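Local coordinates for protein vacuolar aminopeptidase 1 (Saccharomyces cerevisiae, PDB 5JGF) that removes amino acids, preferably neutral or hydrophobic ones, from the N-termini of peptides in the yeast vacuole as a zinc-dependent, dodecameric M18 aminopeptidase, at residues Y62-R65 against N69-A72; L44-N49 against V317-S322; G301-T304 against A308-G311; N40-S45 against Q51-E56. One frame throughout, in Å; residues are numbered along the deposited sequence.

Contact 1: Y62-R65 against N69-A72; sequences YTIR and NLSA
Y62 to R65 and N69 to A72 are the facing ends of a beta hairpin, strands 58-65 and 69-76 of the large mixed sheet, running antiparallel with their short axes 4.7 Å apart. Y62 and I64 share one face with L70 and A72; T63 and R65 share the other with N69 and S71. On the first face L70 reaches between its two neighbours. Its CG stands anti to the backbone N (chi1 179°), which sends CD1 to I64 CG1 at 3.9 Å and, a little farther off, to Y62 CD2. The phenol ring slants against this methyl, while I64 CD1 lies at the ring's edge, in its plane. Y62 CB sits 4.0 Å from A72 CB, but the ring leads away from the hairpin, its OH bound to D37, and helix 25-38 packs against this face through V29, A33 and L36.

On the other face R65 and N69 lie side by side and point the same way, with guanidinium and amide planes almost perpendicular (89°). They touch through R65 CD and N69 OD1, 3.9 Å apart, and by their CB atoms; the polar ends go elsewhere, R65 to a salt bridge with E46 and N69 ND2 to the carbonyl of L294. Helix 312-324 lies over this side, L312 against R65, N69 and S71.

Between the faces, T63 and S71 exchange two backbone hydrogen bonds. At the turn end R65 N donates to N69 O at 2.7 Å, whereas the return bond from N69 N to R65 O is weak.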
loop_
_atom_site.group_PDB
_atom_site.type_symbol
_atom_site.label_atom_id
_atom_site.label_comp_id
_atom_site.label_asym_id
_atom_site.label_seq_id
_atom_site.Cartn_x
_atom_site.Cartn_y
_atom_site.Cartn_z
ATOM N N TYR D 62 45.123 4.658 -44.068
ATOM C CA TYR D 62 43.880 4.638 -43.315
ATOM C C TYR D 62 42.823 3.980 -44.181
ATOM O O TYR D 62 42.929 3.975 -45.408
ATOM C CB TYR D 62 43.434 6.047 -42.889
ATOM C CG TYR D 62 42.816 6.913 -43.968
ATOM C CD1 TYR D 62 43.612 7.662 -44.837
ATOM C CD2 TYR D 62 41.430 7.012 -44.097
ATOM C CE1 TYR D 62 43.042 8.492 -45.799
ATOM C CE2 TYR D 62 40.850 7.836 -45.056
ATOM C CZ TYR D 62 41.661 8.574 -45.902
ATOM O OH TYR D 62 41.089 9.396 -46.841
ATOM N N THR D 63 41.823 3.387 -43.537
ATOM C CA THR D 63 40.741 2.746 -44.259
ATOM C C THR D 63 39.449 3.087 -43.534
ATOM O O THR D 63 39.473 3.547 -42.388
ATOM C CB THR D 63 40.924 1.211 -44.326
ATOM O OG1 THR D 63 39.930 0.652 -45.192
ATOM C CG2 THR D 63 40.796 0.584 -42.936
ATOM N N ILE D 64 38.325 2.872 -44.203
ATOM C CA ILE D 64 37.033 3.181 -43.617
ATOM C C ILE D 64 36.060 2.049 -43.879
ATOM O O ILE D 64 36.074 1.438 -44.948
ATOM C CB ILE D 64 36.458 4.481 -44.217
ATOM C CG1 ILE D 64 37.424 5.639 -43.954
ATOM C CG2 ILE D 64 35.086 4.785 -43.611
ATOM C CD1 ILE D 64 37.033 6.930 -44.641
ATOM N N ARG D 65 35.221 1.763 -42.891
ATOM C CA ARG D 65 34.218 0.724 -43.030
ATOM C C ARG D 65 32.852 1.344 -42.752
ATOM O O ARG D 65 32.688 2.068 -41.770
ATOM C CB ARG D 65 34.472 -0.413 -42.035
ATOM C CG ARG D 65 33.382 -1.485 -42.057
ATOM C CD ARG D 65 33.650 -2.580 -41.041
ATOM N NE ARG D 65 34.872 -3.320 -41.340
ATOM C CZ ARG D 65 35.357 -4.301 -40.587
ATOM N NH1 ARG D 65 34.723 -4.667 -39.477
ATOM N NH2 ARG D 65 36.476 -4.919 -40.944
ATOM N N ASN D 69 33.383 3.928 -39.473
ATOM C CA ASN D 69 34.402 3.195 -38.717
ATOM C C ASN D 69 35.712 3.452 -39.472
ATOM O O ASN D 69 35.874 3.007 -40.608
ATOM C CB ASN D 69 34.005 1.711 -38.746
ATOM C CG ASN D 69 34.915 0.799 -37.929
ATOM O OD1 ASN D 69 34.834 -0.422 -38.075
ATOM N ND2 ASN D 69 35.756 1.363 -37.069
ATOM N N LEU D 70 36.634 4.179 -38.847
ATOM C CA LEU D 70 37.896 4.524 -39.497
ATOM C C LEU D 70 39.129 4.107 -38.710
ATOM O O LEU D 70 39.147 4.166 -37.482
ATOM C CB LEU D 70 37.936 6.037 -39.756
ATOM C CG LEU D 70 39.174 6.672 -40.410
ATOM C CD1 LEU D 70 38.769 7.951 -41.113
ATOM C CD2 LEU D 70 40.244 6.952 -39.366
ATOM N N SER D 71 40.156 3.671 -39.432
ATOM C CA SER D 71 41.409 3.275 -38.807
ATOM C C SER D 71 42.562 3.915 -39.565
ATOM O O SER D 71 42.730 3.685 -40.763
ATOM C CB SER D 71 41.577 1.757 -38.821
ATOM O OG SER D 71 42.792 1.388 -38.186
ATOM N N ALA D 72 43.330 4.741 -38.865
ATOM C CA ALA D 72 44.482 5.408 -39.457
ATOM C C ALA D 72 45.696 4.764 -38.819
ATOM O O ALA D 72 45.714 4.532 -37.608
ATOM C CB ALA D 72 44.451 6.896 -39.144
#

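Contact 2: L44-N49 against V317-S322; sequences LSEKSN and VERSSS
An arginine from helix 312-324 reaches into a type I beta turn, S45 to S48, and R319 meets E46 there at the turn's carbonyl oxygen. The guanidinium comes end-on: NH1 and NH2 both donate to E46 O, at 3.0 and 3.1 Å, and that oxygen lies in the guanidinium plane. The two donors use it differently, since NH1 is in the carbonyl plane on a lone pair and NH2 stands 48° above it. R319 gets there by a bend at chi3 (68°) in a side chain that otherwise runs out from the helix.

The turn belongs to the loop between strands 42-43 and 58-65, and S45 OG accepts from K47 N in an ST turn at its start. The E46 side chain crosses that of R319 at about a right angle. Its OE2 pairs with R65 and meets R319 through a water, 2.6 Å from OE2 and 2.8 Å from R319 NH1. W50 adds a cation-pi contact to R319, and T333 of a neighbouring subunit packs against it.

A leucine in place of R319 would probably leave E46 O without its two donors and the bridging water without its link to the helix. K47 O, on the same turn, accepts a hydrogen bond from N337 ND2 of the neighbouring subunit.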
loop_
_atom_site.group_PDB
_atom_site.type_symbol
_atom_site.label_atom_id
_atom_site.label_comp_id
_atom_site.label_asym_id
_atom_site.label_seq_id
_atom_site.Cartn_x
_atom_site.Cartn_y
_atom_site.Cartn_z
ATOM N N LEU D 44 43.079 3.299 -48.174
ATOM C CA LEU D 44 43.038 1.930 -48.671
ATOM C C LEU D 44 41.619 1.390 -48.519
ATOM O O LEU D 44 41.025 1.484 -47.446
ATOM C CB LEU D 44 43.991 1.043 -47.875
ATOM C CG LEU D 44 45.477 1.407 -47.846
ATOM C CD1 LEU D 44 46.219 0.393 -46.988
ATOM C CD2 LEU D 44 46.039 1.421 -49.264
ATOM N N SER D 45 41.077 0.827 -49.591
ATOM C CA SER D 45 39.730 0.270 -49.550
ATOM C C SER D 45 39.739 -1.132 -48.956
ATOM O O SER D 45 40.591 -1.950 -49.297
ATOM C CB SER D 45 39.137 0.208 -50.958
ATOM O OG SER D 45 37.890 -0.459 -50.940
ATOM N N GLU D 46 38.789 -1.404 -48.067
ATOM C CA GLU D 46 38.682 -2.718 -47.445
ATOM C C GLU D 46 38.341 -3.797 -48.464
ATOM O O GLU D 46 38.651 -4.969 -48.263
ATOM C CB GLU D 46 37.573 -2.729 -46.394
ATOM C CG GLU D 46 37.970 -2.332 -45.007
ATOM C CD GLU D 46 36.979 -2.872 -43.993
ATOM O OE1 GLU D 46 35.766 -2.613 -44.149
ATOM O OE2 GLU D 46 37.414 -3.563 -43.051
ATOM N N LYS D 47 37.688 -3.395 -49.548
ATOM C CA LYS D 47 37.256 -4.332 -50.577
ATOM C C LYS D 47 38.332 -4.857 -51.522
ATOM O O LYS D 47 38.052 -5.705 -52.368
ATOM C CB LYS D 47 36.120 -3.708 -51.388
ATOM C CG LYS D 47 34.820 -3.569 -50.609
ATOM C CD LYS D 47 33.745 -2.895 -51.445
ATOM C CE LYS D 47 32.396 -2.938 -50.747
ATOM N NZ LYS D 47 32.464 -2.338 -49.388
ATOM N N SER D 48 39.555 -4.359 -51.386
ATOM C CA SER D 48 40.656 -4.815 -52.230
ATOM C C SER D 48 41.792 -5.333 -51.359
ATOM O O SER D 48 41.990 -4.855 -50.245
ATOM C CB SER D 48 41.170 -3.669 -53.105
ATOM O OG SER D 48 40.162 -3.207 -53.987
ATOM N N ASN D 49 42.538 -6.308 -51.865
ATOM C CA ASN D 49 43.658 -6.859 -51.114
ATOM C C ASN D 49 44.759 -5.804 -51.032
ATOM O O ASN D 49 45.034 -5.109 -52.006
ATOM C CB ASN D 49 44.170 -8.133 -51.790
ATOM C CG ASN D 49 45.423 -8.669 -51.137
ATOM O OD1 ASN D 49 46.513 -8.163 -51.371
ATOM N ND2 ASN D 49 45.271 -9.688 -50.304
ATOM N N VAL D 317 45.768 -4.650 -38.620
ATOM C CA VAL D 317 47.060 -5.198 -38.223
ATOM C C VAL D 317 47.403 -6.490 -38.965
ATOM O O VAL D 317 48.557 -6.693 -39.353
ATOM C CB VAL D 317 47.117 -5.440 -36.698
ATOM C CG1 VAL D 317 48.416 -6.137 -36.321
ATOM C CG2 VAL D 317 47.022 -4.106 -35.965
ATOM N N GLU D 318 46.417 -7.360 -39.173
ATOM C CA GLU D 318 46.678 -8.606 -39.886
ATOM C C GLU D 318 46.955 -8.356 -41.366
ATOM O O GLU D 318 47.933 -8.871 -41.911
ATOM C CB GLU D 318 45.507 -9.585 -39.738
ATOM C CG GLU D 318 45.604 -10.791 -40.676
ATOM C CD GLU D 318 44.704 -11.946 -40.270
ATOM O OE1 GLU D 318 43.628 -11.698 -39.687
ATOM O OE2 GLU D 318 45.069 -13.108 -40.550
ATOM N N ARG D 319 46.103 -7.565 -42.012
ATOM C CA ARG D 319 46.268 -7.265 -43.433
ATOM C C ARG D 319 47.577 -6.525 -43.701
ATOM O O ARG D 319 48.278 -6.815 -44.675
ATOM C CB ARG D 319 45.095 -6.419 -43.936
ATOM C CG ARG D 319 43.745 -7.098 -43.789
ATOM C CD ARG D 319 42.595 -6.213 -44.243
ATOM N NE ARG D 319 42.612 -5.978 -45.683
ATOM C CZ ARG D 319 41.534 -5.698 -46.405
ATOM N NH1 ARG D 319 40.342 -5.619 -45.823
ATOM N NH2 ARG D 319 41.643 -5.501 -47.711
ATOM N N SER D 320 47.894 -5.569 -42.836
ATOM C CA SER D 320 49.111 -4.776 -42.974
ATOM C C SER D 320 50.365 -5.625 -42.814
ATOM O O SER D 320 51.264 -5.580 -43.656
ATOM C CB SER D 320 49.118 -3.644 -41.941
ATOM O OG SER D 320 48.092 -2.710 -42.220
ATOM N N SER D 321 50.419 -6.397 -41.733
ATOM C CA SER D 321 51.569 -7.248 -41.466
ATOM C C SER D 321 51.758 -8.288 -42.570
ATOM O O SER D 321 52.885 -8.691 -42.862
ATOM C CB SER D 321 51.421 -7.936 -40.102
ATOM O OG SER D 321 50.267 -8.755 -40.044
ATOM N N SER D 322 50.659 -8.714 -43.188
ATOM C CA SER D 322 50.732 -9.697 -44.266
ATOM C C SER D 322 51.301 -9.087 -45.542
ATOM O O SER D 322 52.146 -9.688 -46.199
ATOM C CB SER D 322 49.349 -10.286 -44.561
ATOM O OG SER D 322 48.935 -11.154 -43.520
HETATM O O HOH W 1 38.955 -5.587 -43.358
#

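Contact 3: G301-T304 against A308-G311; sequences GSLT and AKGG
S302 and K309 draw together two parts of the loop between strand 289-295 and helix 312-324, beside the zinc site: the S302 side chain is about 4 Å from that of E298, a zinc-site residue of this enzyme. L303 is the centre of an inverse gamma turn, and A308 to G310 form a short 3-10 segment.

One direct hydrogen bond crosses the loop, from K309 N to S302 O at 3.2 Å. A water adds a second link, 2.7 Å from S302 OG and accepting from A308 N at 2.9 Å.

The van der Waals contacts come from the lysine's methylenes. K309 CB and CG lie against S302 O, and CE passes G301 O; the carbon-to-carbon touch is CD on L303 CD1 at 3.5 Å, where the two side chains cross obliquely. A bend at chi4 (-67°) then turns NZ aside to S418 OG, tying the loop to helix 416-423. With an alanine in place of the lysine, L303 CD1 would probably lose the CD methylene it packs against and S418 OG its lysine donor.

L303 also packs on S421 of a neighbouring subunit. Close to the helix start, a CB on G310 would fall 2.8 Å from T304 O, a clash that glycine avoids.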
loop_
_atom_site.group_PDB
_atom_site.type_symbol
_atom_site.label_atom_id
_atom_site.label_comp_id
_atom_site.label_asym_id
_atom_site.label_seq_id
_atom_site.Cartn_x
_atom_site.Cartn_y
_atom_site.Cartn_z
ATOM N N GLY D 301 26.200 -0.828 -27.709
ATOM C CA GLY D 301 26.748 -2.141 -27.407
ATOM C C GLY D 301 27.957 -2.637 -28.172
ATOM O O GLY D 301 28.551 -3.649 -27.788
ATOM N N SER D 302 28.309 -1.951 -29.255
ATOM C CA SER D 302 29.473 -2.310 -30.063
ATOM C C SER D 302 29.383 -3.619 -30.851
ATOM O O SER D 302 30.340 -3.986 -31.538
ATOM C CB SER D 302 30.725 -2.352 -29.179
ATOM O OG SER D 302 31.024 -1.071 -28.654
ATOM N N LEU D 303 28.260 -4.328 -30.767
ATOM C CA LEU D 303 28.148 -5.583 -31.507
ATOM C C LEU D 303 27.562 -5.376 -32.903
ATOM O O LEU D 303 26.419 -5.750 -33.179
ATOM C CB LEU D 303 27.303 -6.610 -30.737
ATOM C CG LEU D 303 27.306 -8.029 -31.336
ATOM C CD1 LEU D 303 28.673 -8.676 -31.133
ATOM C CD2 LEU D 303 26.229 -8.879 -30.674
ATOM N N THR D 304 28.362 -4.760 -33.769
ATOM C CA THR D 304 28.000 -4.507 -35.164
ATOM C C THR D 304 29.326 -4.607 -35.912
ATOM O O THR D 304 30.388 -4.595 -35.287
ATOM C CB THR D 304 27.428 -3.092 -35.386
ATOM O OG1 THR D 304 28.452 -2.119 -35.151
ATOM C CG2 THR D 304 26.243 -2.828 -34.448
ATOM N N ALA D 308 33.399 -1.804 -32.165
ATOM C CA ALA D 308 34.632 -2.427 -31.684
ATOM C C ALA D 308 34.662 -3.942 -31.845
ATOM O O ALA D 308 35.711 -4.512 -32.126
ATOM C CB ALA D 308 34.877 -2.060 -30.221
ATOM N N LYS D 309 33.518 -4.596 -31.664
ATOM C CA LYS D 309 33.472 -6.046 -31.787
ATOM C C LYS D 309 33.573 -6.506 -33.242
ATOM O O LYS D 309 33.759 -7.695 -33.504
ATOM C CB LYS D 309 32.196 -6.591 -31.133
ATOM C CG LYS D 309 32.128 -6.325 -29.625
ATOM C CD LYS D 309 30.822 -6.830 -29.017
ATOM C CE LYS D 309 30.714 -6.478 -27.535
ATOM N NZ LYS D 309 31.722 -7.188 -26.694
ATOM N N GLY D 310 33.467 -5.554 -34.171
ATOM C CA GLY D 310 33.559 -5.851 -35.595
ATOM C C GLY D 310 34.988 -6.115 -36.052
ATOM O O GLY D 310 35.223 -6.537 -37.185
ATOM N N GLY D 311 35.942 -5.829 -35.171
ATOM C CA GLY D 311 37.350 -6.087 -35.439
ATOM C C GLY D 311 38.134 -5.356 -36.517
ATOM O O GLY D 311 39.057 -5.940 -37.087
HETATM O O HOH W 2 32.141 0.324 -30.725
#

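Contact 4: N40-S45 against Q51-E56; sequences NFKYLS and QDSIGE
K42 lies on the short edge strand 42-43 and L44 follows it in the chain; both face S53 and I54, which lie in a loop without regular structure. The backbones stay well apart, the nearest CA atoms being those of L44 and S53 at 7.6 Å, and it is side chains that bridge the distance. This is the outer border of the large mixed sheet: strand 42-43 is outermost within the chain and runs parallel to strand 58-65, while the loop between them folds back to meet it.

L44 carries the apolar part with its two methyls divided between two neighbours. CD2 rests on S53 CB at 3.5 Å, and CD1 meets the end of I54, 3.7 Å from its CD1 and nearly as close to its CG1. The leucine and isoleucine side chains cross at about a right angle and meet near their ends. Although the CB of I54 does not point at the strand, its extended chain (chi2 176°) brings CD1 nearer. F61 also packs on L44, and S320 and A323 of helix 312-324 touch I54, joining this cluster to the sheet and the helix.

K42, on the solvent side, stretches past this pair. All its torsions are close to anti, from chi1 175° outward, and the straight chain spans the gap to the loop. At its end NZ donates to S53 O over 3.2 Å, in the carbonyl plane and on a lone pair.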
loop_
_atom_site.group_PDB
_atom_site.type_symbol
_atom_site.label_atom_id
_atom_site.label_comp_id
_atom_site.label_asym_id
_atom_site.label_seq_id
_atom_site.Cartn_x
_atom_site.Cartn_y
_atom_site.Cartn_z
ATOM N N ASN D 40 49.074 13.457 -45.921
ATOM C CA ASN D 40 49.673 12.377 -46.684
ATOM C C ASN D 40 49.464 10.938 -46.230
ATOM O O ASN D 40 50.360 10.105 -46.371
ATOM C CB ASN D 40 51.167 12.663 -46.845
ATOM C CG ASN D 40 51.425 14.040 -47.432
ATOM O OD1 ASN D 40 51.967 14.925 -46.767
ATOM N ND2 ASN D 40 51.021 14.232 -48.683
ATOM N N PHE D 41 48.291 10.644 -45.677
ATOM C CA PHE D 41 47.971 9.274 -45.290
ATOM C C PHE D 41 47.241 8.740 -46.519
ATOM O O PHE D 41 46.349 9.400 -47.049
ATOM C CB PHE D 41 47.035 9.226 -44.075
ATOM C CG PHE D 41 47.740 9.352 -42.751
ATOM C CD1 PHE D 41 48.312 10.556 -42.358
ATOM C CD2 PHE D 41 47.814 8.260 -41.886
ATOM C CE1 PHE D 41 48.947 10.674 -41.119
ATOM C CE2 PHE D 41 48.446 8.367 -40.645
ATOM C CZ PHE D 41 49.013 9.578 -40.263
ATOM N N LYS D 42 47.624 7.558 -46.979
ATOM C CA LYS D 42 47.010 6.971 -48.163
ATOM C C LYS D 42 45.779 6.138 -47.831
ATOM O O LYS D 42 45.837 5.241 -46.995
ATOM C CB LYS D 42 48.044 6.108 -48.888
ATOM C CG LYS D 42 47.524 5.336 -50.090
ATOM C CD LYS D 42 48.625 4.428 -50.625
ATOM C CE LYS D 42 48.149 3.551 -51.768
ATOM N NZ LYS D 42 49.208 2.576 -52.160
ATOM N N TYR D 43 44.666 6.434 -48.492
ATOM C CA TYR D 43 43.437 5.685 -48.261
ATOM C C TYR D 43 43.474 4.321 -48.927
ATOM O O TYR D 43 43.847 4.198 -50.094
ATOM C CB TYR D 43 42.219 6.455 -48.777
ATOM C CG TYR D 43 40.952 5.626 -48.756
ATOM C CD1 TYR D 43 40.503 4.968 -49.902
ATOM C CD2 TYR D 43 40.229 5.458 -47.574
ATOM C CE1 TYR D 43 39.362 4.158 -49.871
ATOM C CE2 TYR D 43 39.093 4.653 -47.532
ATOM C CZ TYR D 43 38.665 4.008 -48.682
ATOM O OH TYR D 43 37.540 3.217 -48.640
ATOM N N LEU D 44 43.079 3.299 -48.174
ATOM C CA LEU D 44 43.038 1.930 -48.671
ATOM C C LEU D 44 41.619 1.390 -48.519
ATOM O O LEU D 44 41.025 1.484 -47.446
ATOM C CB LEU D 44 43.991 1.043 -47.875
ATOM C CG LEU D 44 45.477 1.407 -47.846
ATOM C CD1 LEU D 44 46.219 0.393 -46.988
ATOM C CD2 LEU D 44 46.039 1.421 -49.264
ATOM N N SER D 45 41.077 0.827 -49.591
ATOM C CA SER D 45 39.730 0.270 -49.550
ATOM C C SER D 45 39.739 -1.132 -48.956
ATOM O O SER D 45 40.591 -1.950 -49.297
ATOM C CB SER D 45 39.137 0.208 -50.958
ATOM O OG SER D 45 37.890 -0.459 -50.940
ATOM N N GLN D 51 48.027 -6.333 -50.457
ATOM C CA GLN D 51 49.365 -6.831 -50.770
ATOM C C GLN D 51 50.155 -5.879 -51.665
ATOM O O GLN D 51 51.344 -5.665 -51.441
ATOM C CB GLN D 51 49.281 -8.211 -51.431
ATOM C CG GLN D 51 50.558 -9.036 -51.339
ATOM C CD GLN D 51 50.874 -9.465 -49.917
ATOM O OE1 GLN D 51 50.041 -10.053 -49.226
ATOM N NE2 GLN D 51 52.101 -9.182 -49.480
ATOM N N ASP D 52 49.503 -5.297 -52.666
ATOM C CA ASP D 52 50.190 -4.381 -53.573
ATOM C C ASP D 52 50.057 -2.903 -53.216
ATOM O O ASP D 52 50.567 -2.041 -53.941
ATOM C CB ASP D 52 49.711 -4.584 -55.014
ATOM C CG ASP D 52 50.158 -5.912 -55.600
ATOM O OD1 ASP D 52 51.143 -6.489 -55.094
ATOM O OD2 ASP D 52 49.533 -6.371 -56.577
ATOM N N SER D 53 49.379 -2.601 -52.115
ATOM C CA SER D 53 49.205 -1.211 -51.701
ATOM C C SER D 53 50.168 -0.851 -50.582
ATOM O O SER D 53 50.536 0.311 -50.416
ATOM C CB SER D 53 47.767 -0.965 -51.241
ATOM O OG SER D 53 46.866 -1.073 -52.329
ATOM N N ILE D 54 50.566 -1.855 -49.811
ATOM C CA ILE D 54 51.495 -1.651 -48.711
ATOM C C ILE D 54 52.777 -2.415 -49.024
ATOM O O ILE D 54 52.759 -3.636 -49.156
ATOM C CB ILE D 54 50.903 -2.164 -47.380
ATOM C CG1 ILE D 54 49.644 -1.360 -47.038
ATOM C CG2 ILE D 54 51.931 -2.045 -46.269
ATOM C CD1 ILE D 54 48.928 -1.843 -45.797
ATOM N N GLY D 55 53.883 -1.693 -49.160
ATOM C CA GLY D 55 55.151 -2.336 -49.453
ATOM C C GLY D 55 56.026 -2.463 -48.217
ATOM O O GLY D 55 55.594 -2.137 -47.112
ATOM N N GLU D 56 57.262 -2.927 -48.396
ATOM C CA GLU D 56 58.161 -3.095 -47.260
ATOM C C GLU D 56 58.627 -1.782 -46.644
ATOM O O GLU D 56 59.177 -1.782 -45.545
ATOM C CB GLU D 56 59.360 -3.966 -47.637
ATOM C CG GLU D 56 59.966 -3.678 -48.985
ATOM C CD GLU D 56 61.048 -4.678 -49.351
ATOM O OE1 GLU D 56 61.981 -4.298 -50.087
ATOM O OE2 GLU D 56 60.957 -5.842 -48.909
#

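Overall arrangement
Contact 1 is the buried member, a backbone-bonded hairpin inside the large sheet; the other three are partly buried. Contact 4 extends the same sheet outward, since strand 42-43 pairs with strand 58-65, but its two segments are bridged by side chains, not backbone pairing. Contact 2 shares L44 and S45 with contact 4, and brings in helix 312-324 through a charged side chain and a water. R65 links three of them, with its salt bridge to E46 in contact 2 and NH1 on G310 O in contact 3. Contacts 1 (through R65 only), 2 and 3 touch a neighbouring subunit, contact 4 none. Contact 3 lies closest to the zinc site, contacts 2 and 4 away from it.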